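Long-range contact in glucanase (Clostridium thermocellum, PDB 5GXX), which probably hydrolyses internal beta-1,4-glucosidic bonds of cellulose as a family 9 endoglucanase of the cellulosome: residues A287-H295 and G390-Y398. The protein carries 1 engineered substitution. Numbering follows the deposited sequence.
Sequences AYTPGGLAH and GGPGRDDSY
Two type I beta turns, Thr289 to Gly292 and Gly393 to Asp396, face each other where two long loops of the family 9 catalytic domain meet, and the carboxylate of Asp396 joins them. Each of its oxygens takes a different donor from the first turn. Thr289 OG1 donates to Asp396 OD1 at 2.7 Å, while the backbone N of Gly291 reaches Asp396 OD2 at 2.8 Å; both arrive on the syn side, somewhat out of the carboxylate plane. The threonine hydroxyl also accepts from Leu293 N, just beyond the turn, at 3.0 Å from Thr289 OG1; the hydroxyl is thus held by one bond given and one received. With chi1 at 74°, Thr289 OG1 lies between the backbone N and the carbonyl carbon, and Thr289 CG2 packs 3.3 Å from Arg394 O.

The second grip is His295. His295 NE2 donates nearly within the ring plane to Pro392 O at 2.8 Å, with 162° at the hydrogen. Over one face of the same ring lies the start of the Arg394 side chain, a CH-pi contact with Arg394 CG 3.9 Å from the centroid of the His295 ring. The arginine chain then bends at chi3 (64°), bringing its guanidinium past Ala287 CB, and NH1 donates to a water that also meets His295 ND1 and donates to His295 O. The water thus links the imidazole, its own residue's carbonyl and the guanidinium. Leu293 CD2 and Pro392 CG also meet tip to tip at 3.8 Å.

The pair of loops sits over helix 322-340, whose Tyr338 hydroxyl adds a further hydrogen bond to Asp396 OD1 and against whose Tyr338 side chain Leu293 and Pro392 rest; Leu293 also rests on Leu302 and Ala305 of helix 301-318.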
loop_
_atom_site.group_PDB
_atom_site.type_symbol
_atom_site.label_atom_id
_atom_site.label_comp_id
_atom_site.label_asym_id
_atom_site.label_seq_id
_atom_site.Cartn_x
_atom_site.Cartn_y
_atom_site.Cartn_z
ATOM N N ALA A 287 16.979 32.995 37.391
ATOM C CA ALA A 287 16.379 31.908 38.159
ATOM C C ALA A 287 17.458 30.896 38.510
ATOM O O ALA A 287 18.376 30.634 37.735
ATOM C CB ALA A 287 15.278 31.200 37.365
ATOM N N TYR A 288 17.321 30.323 39.700
ATOM C CA TYR A 288 18.200 29.242 40.118
ATOM C C TYR A 288 17.373 28.008 40.440
ATOM O O TYR A 288 16.323 28.089 41.086
ATOM C CB TYR A 288 18.972 29.620 41.383
ATOM C CG TYR A 288 20.352 30.154 41.120
ATOM C CD1 TYR A 288 20.575 31.502 40.837
ATOM C CD2 TYR A 288 21.431 29.279 41.105
ATOM C CE1 TYR A 288 21.861 31.975 40.597
ATOM C CE2 TYR A 288 22.708 29.737 40.835
ATOM C CZ TYR A 288 22.927 31.082 40.600
ATOM O OH TYR A 288 24.220 31.488 40.331
ATOM N N THR A 289 17.846 26.848 40.011
ATOM C CA THR A 289 17.246 25.619 40.566
ATOM C C THR A 289 17.618 25.464 42.047
ATOM O O THR A 289 18.638 25.999 42.500
ATOM C CB THR A 289 17.677 24.332 39.825
ATOM O OG1 THR A 289 19.035 24.022 40.177
ATOM C CG2 THR A 289 17.586 24.505 38.323
ATOM N N PRO A 290 16.780 24.735 42.806
ATOM C CA PRO A 290 17.127 24.518 44.211
ATOM C C PRO A 290 18.462 23.804 44.354
ATOM O O PRO A 290 19.172 24.034 45.339
ATOM C CB PRO A 290 15.974 23.657 44.721
ATOM C CG PRO A 290 14.791 24.072 43.884
ATOM C CD PRO A 290 15.417 24.248 42.502
ATOM N N GLY A 291 18.804 23.004 43.351
ATOM C CA GLY A 291 20.077 22.286 43.309
ATOM C C GLY A 291 21.299 23.115 42.944
ATOM O O GLY A 291 22.409 22.575 42.944
ATOM N N GLY A 292 21.115 24.399 42.642
ATOM C CA GLY A 292 22.234 25.331 42.443
ATOM C C GLY A 292 22.604 25.687 41.012
ATOM O O GLY A 292 23.631 26.344 40.782
ATOM N N LEU A 293 21.779 25.275 40.049
ATOM C CA LEU A 293 22.040 25.588 38.643
ATOM C C LEU A 293 21.391 26.914 38.273
ATOM O O LEU A 293 20.186 27.072 38.461
ATOM C CB LEU A 293 21.515 24.496 37.702
ATOM C CG LEU A 293 21.558 24.768 36.194
ATOM C CD1 LEU A 293 23.010 24.836 35.694
ATOM C CD2 LEU A 293 20.816 23.659 35.463
ATOM N N ALA A 294 22.171 27.854 37.737
ATOM C CA ALA A 294 21.599 29.104 37.214
ATOM C C ALA A 294 20.865 28.673 35.956
ATOM O O ALA A 294 21.480 28.063 35.072
ATOM C CB ALA A 294 22.705 30.161 36.942
ATOM N N HIS A 295 19.561 28.946 35.895
ATOM C CA HIS A 295 18.679 28.358 34.882
ATOM C C HIS A 295 18.002 29.461 34.054
ATOM O O HIS A 295 16.986 30.064 34.450
ATOM C CB HIS A 295 17.641 27.461 35.573
ATOM C CG HIS A 295 17.069 26.384 34.699
ATOM N ND1 HIS A 295 16.149 26.650 33.705
ATOM C CD2 HIS A 295 17.255 25.041 34.701
ATOM C CE1 HIS A 295 15.812 25.516 33.121
ATOM N NE2 HIS A 295 16.479 24.525 33.693
ATOM N N GLY A 390 21.319 19.402 27.078
ATOM C CA GLY A 390 20.524 20.558 27.479
ATOM C C GLY A 390 20.417 20.685 28.993
ATOM O O GLY A 390 20.684 21.744 29.560
ATOM N N GLY A 391 20.021 19.599 29.649
ATOM C CA GLY A 391 20.081 19.574 31.094
ATOM C C GLY A 391 18.709 19.511 31.726
ATOM O O GLY A 391 17.705 19.370 31.031
ATOM N N PRO A 392 18.655 19.716 33.036
ATOM C CA PRO A 392 17.411 19.517 33.767
ATOM C C PRO A 392 16.480 20.717 33.653
ATOM O O PRO A 392 16.872 21.772 33.155
ATOM C CB PRO A 392 17.904 19.340 35.208
ATOM C CG PRO A 392 19.119 20.251 35.244
ATOM C CD PRO A 392 19.785 20.095 33.903
ATOM N N GLY A 393 15.238 20.514 34.074
ATOM C CA GLY A 393 14.278 21.598 34.199
ATOM C C GLY A 393 14.585 22.473 35.395
ATOM O O GLY A 393 15.556 22.276 36.158
ATOM N N ARG A 394 13.686 23.427 35.604
ATOM C CA ARG A 394 13.853 24.462 36.613
ATOM C C ARG A 394 13.844 23.931 38.040
ATOM O O ARG A 394 14.302 24.622 38.948
ATOM C CB ARG A 394 12.738 25.509 36.438
ATOM C CG ARG A 394 12.991 26.455 35.271
ATOM C CD ARG A 394 11.787 27.363 34.979
ATOM N NE ARG A 394 11.454 28.299 36.057
ATOM C CZ ARG A 394 11.818 29.579 36.118
ATOM N NH1 ARG A 394 12.575 30.126 35.166
ATOM N NH2 ARG A 394 11.433 30.312 37.162
ATOM N N ASP A 395 13.242 22.758 38.209
ATOM C CA ASP A 395 13.176 22.076 39.500
ATOM C C ASP A 395 14.217 20.954 39.620
ATOM O O ASP A 395 14.090 20.067 40.479
ATOM C CB ASP A 395 11.773 21.486 39.689
ATOM C CG ASP A 395 11.390 20.500 38.603
ATOM O OD1 ASP A 395 12.165 20.288 37.647
ATOM O OD2 ASP A 395 10.267 19.937 38.676
ATOM N N ASP A 396 15.239 20.991 38.764
ATOM C CA ASP A 396 16.303 19.966 38.702
ATOM C C ASP A 396 15.835 18.629 38.119
ATOM O O ASP A 396 16.604 17.669 38.135
ATOM C CB ASP A 396 16.981 19.722 40.072
ATOM C CG ASP A 396 17.677 20.964 40.624
ATOM O OD1 ASP A 396 18.726 21.374 40.095
ATOM O OD2 ASP A 396 17.187 21.577 41.590
ATOM N N SER A 397 14.617 18.555 37.588
ATOM C CA SER A 397 14.128 17.274 37.090
ATOM C C SER A 397 14.715 16.943 35.724
ATOM O O SER A 397 14.986 17.801 34.886
ATOM C CB SER A 397 12.595 17.219 37.068
ATOM O OG SER A 397 12.091 18.058 36.052
ATOM N N TYR A 398 14.860 15.650 35.479
ATOM C CA TYR A 398 15.479 15.161 34.259
ATOM C C TYR A 398 15.248 13.661 34.125
ATOM O O TYR A 398 15.285 12.925 35.121
ATOM C CB TYR A 398 16.984 15.503 34.277
ATOM C CG TYR A 398 17.790 14.861 33.171
ATOM C CD1 TYR A 398 17.909 15.471 31.933
ATOM C CD2 TYR A 398 18.360 13.602 33.348
ATOM C CE1 TYR A 398 18.639 14.867 30.897
ATOM C CE2 TYR A 398 19.057 12.982 32.331
ATOM C CZ TYR A 398 19.196 13.618 31.110
ATOM O OH TYR A 398 19.912 13.003 30.105
HETATM O O HOH W 1 14.238 28.837 33.273
#